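Long-range contact in uncharacterized protein (Pyrococcus furiosus, PDB 4XLZ), which probably removes an acetyl group from N,N'-diacetylchitobiose as a metal-dependent CE-14 deacetylase, here crystallised with cadmium: residues F12-F22 with V252-F263. Sequence-based numbering, arbitrary orientation.
Sequences FNKLLKEVLEF and VMPGLFYHITPF
Phe12 and Phe263 show how a terminal helix can be fastened to a distant loop by rings and methyls, for no hydrogen bond joins 12-22 to 252-263. The edge of Phe12 is directed at the face of Phe263 in an offset edge-to-face pair, the planes at 88° and the ring centroids 5.6 Å apart. A second aromatic contact is a CH-pi interaction at the other end: Pro254 CD stands over one face of Phe22, 3.8 Å from the centroid of that ring. With CG anti to the backbone N (chi1 -178°), the Phe22 ring crosses the proline at about a right angle, and its rim atom CZ meets Val252 O edge-on at 3.4 Å. Cutting Phe22 back to an alanine is likely to strip Pro254 of its aromatic cover and leave a gap beside the Val252 carbonyl.

In the fold, helix 8-19 stands apart from the five-stranded parallel sheet, and the loop after strand 247-250 reaches across to it. The helix carries a wider pi-type turn at 15-19, and beyond it Glu21 takes positive phi just before Phe22 meets Pro254.

Between the two aromatic contacts the packing on the helix side is mostly leucine methyls, joined by Phe12 CE1, which touches Phe257 CZ at 4.1 Å. Leu16 CD2 touches Phe257 CZ at 3.7 Å and also Pro254 CG, while Leu20 splits its branches: CD1 touches both Pro254 CB and Phe257 CE1, and CD2 meets Leu256 CD2 at 3.9 Å. Leu15 CD2 bridges the Phe257 edge and Phe263. Beyond Phe257 the loop packs against the second subunit, where His259 lies edge-to-face with His151 of that neighbouring chain, a cadmium ligand, and His259 ND1 hydrogen-bonds to Glu146 of the same neighbouring chain.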
loop_
_atom_site.group_PDB
_atom_site.type_symbol
_atom_site.label_atom_id
_atom_site.label_comp_id
_atom_site.label_asym_id
_atom_site.label_seq_id
_atom_site.Cartn_x
_atom_site.Cartn_y
_atom_site.Cartn_z
ATOM N N PHE A 12 -6.736 0.719 -42.812
ATOM C CA PHE A 12 -5.952 -0.131 -41.989
ATOM C C PHE A 12 -4.664 -0.625 -42.640
ATOM O O PHE A 12 -3.567 -0.544 -42.079
ATOM C CB PHE A 12 -6.865 -1.345 -41.575
ATOM C CG PHE A 12 -6.110 -2.405 -40.781
ATOM C CD1 PHE A 12 -6.012 -2.276 -39.363
ATOM C CD2 PHE A 12 -5.561 -3.500 -41.426
ATOM C CE1 PHE A 12 -5.359 -3.303 -38.614
ATOM C CE2 PHE A 12 -4.906 -4.506 -40.713
ATOM C CZ PHE A 12 -4.833 -4.444 -39.318
ATOM N N ASN A 13 -4.799 -1.064 -43.906
ATOM C CA ASN A 13 -3.563 -1.524 -44.564
ATOM C C ASN A 13 -2.578 -0.373 -44.795
ATOM O O ASN A 13 -1.354 -0.495 -44.662
ATOM C CB ASN A 13 -3.944 -2.139 -45.972
ATOM C CG ASN A 13 -4.709 -3.463 -45.879
ATOM O OD1 ASN A 13 -4.602 -4.170 -44.936
ATOM N ND2 ASN A 13 -5.487 -3.778 -46.908
ATOM N N LYS A 14 -3.106 0.786 -45.182
ATOM C CA LYS A 14 -2.216 1.919 -45.382
ATOM C C LYS A 14 -1.553 2.441 -44.081
ATOM O O LYS A 14 -0.368 2.803 -44.020
ATOM C CB LYS A 14 -2.998 3.041 -46.073
ATOM C CG LYS A 14 -2.141 4.251 -46.508
ATOM C CD LYS A 14 -3.137 5.337 -47.071
ATOM C CE LYS A 14 -2.342 6.678 -47.350
ATOM N NZ LYS A 14 -1.564 6.391 -48.715
ATOM N N LEU A 15 -2.363 2.402 -42.995
ATOM C CA LEU A 15 -1.799 2.828 -41.677
ATOM C C LEU A 15 -0.642 1.864 -41.345
ATOM O O LEU A 15 0.426 2.294 -40.926
ATOM C CB LEU A 15 -2.917 2.718 -40.636
ATOM C CG LEU A 15 -2.398 3.089 -39.207
ATOM C CD1 LEU A 15 -2.129 4.635 -39.095
ATOM C CD2 LEU A 15 -3.554 2.662 -38.206
ATOM N N LEU A 16 -0.852 0.549 -41.460
ATOM C CA LEU A 16 0.243 -0.403 -41.090
ATOM C C LEU A 16 1.437 -0.382 -42.020
ATOM O O LEU A 16 2.547 -0.315 -41.535
ATOM C CB LEU A 16 -0.296 -1.842 -41.082
ATOM C CG LEU A 16 -1.090 -2.316 -39.918
ATOM C CD1 LEU A 16 -1.382 -3.764 -40.455
ATOM C CD2 LEU A 16 -0.186 -2.435 -38.722
ATOM N N LYS A 17 1.217 -0.269 -43.332
ATOM C CA LYS A 17 2.340 -0.382 -44.311
ATOM C C LYS A 17 3.049 0.877 -44.439
ATOM O O LYS A 17 4.264 0.915 -44.447
ATOM C CB LYS A 17 1.750 -0.786 -45.672
ATOM C CG LYS A 17 2.839 -0.914 -46.816
ATOM C CD LYS A 17 2.106 -0.632 -48.239
ATOM C CE LYS A 17 3.053 -0.444 -49.424
ATOM N NZ LYS A 17 3.992 -1.578 -49.347
ATOM N N GLU A 18 2.308 1.993 -44.567
ATOM C CA GLU A 18 2.966 3.268 -44.867
ATOM C C GLU A 18 3.221 4.104 -43.671
ATOM O O GLU A 18 4.289 4.744 -43.549
ATOM C CB GLU A 18 2.154 4.111 -45.861
ATOM C CG GLU A 18 1.955 3.354 -47.169
ATOM C CD GLU A 18 1.179 4.146 -48.219
ATOM O OE1 GLU A 18 0.842 5.318 -47.986
ATOM O OE2 GLU A 18 0.807 3.497 -49.206
ATOM N N VAL A 19 2.221 4.303 -42.818
ATOM C CA VAL A 19 2.473 5.242 -41.748
ATOM C C VAL A 19 3.344 4.606 -40.621
ATOM O O VAL A 19 4.268 5.265 -40.093
ATOM C CB VAL A 19 1.118 5.646 -41.140
ATOM C CG1 VAL A 19 1.260 6.525 -39.857
ATOM C CG2 VAL A 19 0.221 6.397 -42.234
ATOM N N LEU A 20 3.057 3.332 -40.325
ATOM C CA LEU A 20 3.744 2.668 -39.153
ATOM C C LEU A 20 4.945 1.831 -39.621
ATOM O O LEU A 20 5.745 1.365 -38.794
ATOM C CB LEU A 20 2.690 1.849 -38.370
ATOM C CG LEU A 20 1.580 2.646 -37.747
ATOM C CD1 LEU A 20 0.585 1.707 -37.093
ATOM C CD2 LEU A 20 2.103 3.751 -36.778
ATOM N N GLU A 21 5.031 1.588 -40.914
ATOM C CA GLU A 21 6.115 0.809 -41.569
ATOM C C GLU A 21 6.268 -0.512 -40.876
ATOM O O GLU A 21 7.426 -0.977 -40.551
ATOM C CB GLU A 21 7.450 1.617 -41.537
ATOM C CG GLU A 21 7.220 2.975 -42.264
ATOM C CD GLU A 21 8.454 3.930 -42.261
ATOM O OE1 GLU A 21 8.271 5.144 -42.133
ATOM O OE2 GLU A 21 9.580 3.469 -42.437
ATOM N N PHE A 22 5.109 -1.148 -40.616
ATOM C CA PHE A 22 5.128 -2.368 -39.829
ATOM C C PHE A 22 5.348 -3.581 -40.745
ATOM O O PHE A 22 4.657 -3.775 -41.679
ATOM C CB PHE A 22 3.805 -2.490 -39.058
ATOM C CG PHE A 22 3.739 -3.692 -38.180
ATOM C CD1 PHE A 22 4.580 -3.746 -37.084
ATOM C CD2 PHE A 22 2.879 -4.693 -38.526
ATOM C CE1 PHE A 22 4.482 -4.917 -36.225
ATOM C CE2 PHE A 22 2.771 -5.913 -37.696
ATOM C CZ PHE A 22 3.633 -5.915 -36.564
ATOM N N VAL A 252 4.290 -9.421 -32.037
ATOM C CA VAL A 252 4.903 -8.102 -32.282
ATOM C C VAL A 252 3.869 -7.191 -32.863
ATOM O O VAL A 252 3.048 -7.618 -33.712
ATOM C CB VAL A 252 6.154 -8.189 -33.252
ATOM C CG1 VAL A 252 6.793 -6.821 -33.485
ATOM C CG2 VAL A 252 7.214 -9.221 -32.739
HETATM N N MSE A 253 3.782 -5.940 -32.392
HETATM C CA MSE A 253 2.805 -5.004 -32.934
HETATM C C MSE A 253 3.500 -3.611 -32.973
HETATM O O MSE A 253 4.484 -3.347 -32.277
HETATM C CB MSE A 253 1.614 -4.788 -31.942
HETATM C CG MSE A 253 0.839 -6.094 -31.615
HETATM SE SE MSE A 253 -0.805 -5.742 -30.701
HETATM C CE MSE A 253 0.082 -5.115 -28.992
ATOM N N PRO A 254 2.985 -2.710 -33.796
ATOM C CA PRO A 254 3.478 -1.351 -33.804
ATOM C C PRO A 254 3.249 -0.798 -32.369
ATOM O O PRO A 254 2.219 -1.143 -31.691
ATOM C CB PRO A 254 2.442 -0.597 -34.724
ATOM C CG PRO A 254 1.891 -1.641 -35.643
ATOM C CD PRO A 254 1.840 -2.906 -34.712
ATOM N N GLY A 255 4.088 0.131 -31.956
ATOM C CA GLY A 255 3.944 0.765 -30.566
ATOM C C GLY A 255 2.571 1.313 -30.418
ATOM O O GLY A 255 1.951 1.230 -29.309
ATOM N N LEU A 256 2.047 1.966 -31.452
ATOM C CA LEU A 256 0.698 2.623 -31.341
ATOM C C LEU A 256 -0.350 1.627 -30.918
ATOM O O LEU A 256 -1.314 2.015 -30.252
ATOM C CB LEU A 256 0.362 3.165 -32.780
ATOM C CG LEU A 256 -0.835 4.005 -32.895
ATOM C CD1 LEU A 256 -0.427 5.362 -32.370
ATOM C CD2 LEU A 256 -1.088 4.202 -34.521
ATOM N N PHE A 257 -0.249 0.341 -31.283
ATOM C CA PHE A 257 -1.370 -0.580 -31.114
ATOM C C PHE A 257 -1.524 -1.018 -29.652
ATOM O O PHE A 257 -2.491 -1.650 -29.358
ATOM C CB PHE A 257 -1.165 -1.841 -31.984
ATOM C CG PHE A 257 -1.669 -1.685 -33.451
ATOM C CD1 PHE A 257 -1.655 -0.440 -34.081
ATOM C CD2 PHE A 257 -2.184 -2.821 -34.081
ATOM C CE1 PHE A 257 -2.124 -0.298 -35.429
ATOM C CE2 PHE A 257 -2.646 -2.718 -35.429
ATOM C CZ PHE A 257 -2.632 -1.464 -36.099
ATOM N N TYR A 258 -0.532 -0.701 -28.807
ATOM C CA TYR A 258 -0.621 -0.995 -27.345
ATOM C C TYR A 258 -1.466 0.043 -26.712
ATOM O O TYR A 258 -1.474 0.046 -25.424
ATOM C CB TYR A 258 0.828 -0.993 -26.776
ATOM C CG TYR A 258 1.710 -2.188 -27.134
ATOM C CD1 TYR A 258 1.712 -3.279 -26.345
ATOM C CD2 TYR A 258 2.442 -2.123 -28.334
ATOM C CE1 TYR A 258 2.480 -4.394 -26.713
ATOM C CE2 TYR A 258 3.255 -3.199 -28.699
ATOM C CZ TYR A 258 3.276 -4.258 -27.879
ATOM O OH TYR A 258 4.114 -5.345 -28.175
ATOM N N HIS A 259 -2.194 0.893 -27.424
ATOM C CA HIS A 259 -2.959 1.917 -26.675
ATOM C C HIS A 259 -4.094 2.390 -27.533
ATOM O O HIS A 259 -3.840 2.712 -28.741
ATOM C CB HIS A 259 -1.966 3.048 -26.367
ATOM C CG HIS A 259 -2.507 4.179 -25.567
ATOM N ND1 HIS A 259 -3.167 3.962 -24.337
ATOM C CD2 HIS A 259 -2.479 5.539 -25.748
ATOM C CE1 HIS A 259 -3.443 5.144 -23.782
ATOM N NE2 HIS A 259 -3.053 6.108 -24.623
ATOM N N ILE A 260 -5.283 2.453 -26.964
ATOM C CA ILE A 260 -6.478 2.976 -27.626
ATOM C C ILE A 260 -6.673 2.514 -29.080
ATOM O O ILE A 260 -7.283 3.294 -29.892
ATOM C CB ILE A 260 -6.639 4.532 -27.499
ATOM C CG1 ILE A 260 -5.563 5.292 -28.296
ATOM C CG2 ILE A 260 -6.631 4.954 -25.960
ATOM C CD1 ILE A 260 -5.932 6.801 -28.368
ATOM N N THR A 261 -6.396 1.242 -29.373
ATOM C CA THR A 261 -6.475 0.831 -30.801
ATOM C C THR A 261 -7.534 -0.260 -30.847
ATOM O O THR A 261 -7.259 -1.459 -30.485
ATOM C CB THR A 261 -5.101 0.295 -31.277
ATOM O OG1 THR A 261 -4.187 1.366 -31.324
ATOM C CG2 THR A 261 -5.202 -0.242 -32.719
ATOM N N PRO A 262 -8.734 0.029 -31.422
ATOM C CA PRO A 262 -9.826 -0.946 -31.336
ATOM C C PRO A 262 -9.685 -2.092 -32.314
ATOM O O PRO A 262 -10.459 -3.066 -32.208
ATOM C CB PRO A 262 -11.077 -0.094 -31.604
ATOM C CG PRO A 262 -10.577 1.040 -32.412
ATOM C CD PRO A 262 -9.151 1.350 -31.921
ATOM N N PHE A 263 -8.681 -2.049 -33.204
ATOM C CA PHE A 263 -8.506 -3.195 -34.158
ATOM C C PHE A 263 -7.132 -3.818 -34.018
ATOM O O PHE A 263 -6.549 -4.415 -34.917
ATOM C CB PHE A 263 -8.692 -2.615 -35.636
ATOM C CG PHE A 263 -8.071 -1.253 -35.827
ATOM C CD1 PHE A 263 -8.838 -0.082 -35.880
ATOM C CD2 PHE A 263 -6.664 -1.099 -36.000
ATOM C CE1 PHE A 263 -8.188 1.159 -36.111
ATOM C CE2 PHE A 263 -6.029 0.157 -36.140
ATOM C CZ PHE A 263 -6.854 1.286 -36.218
#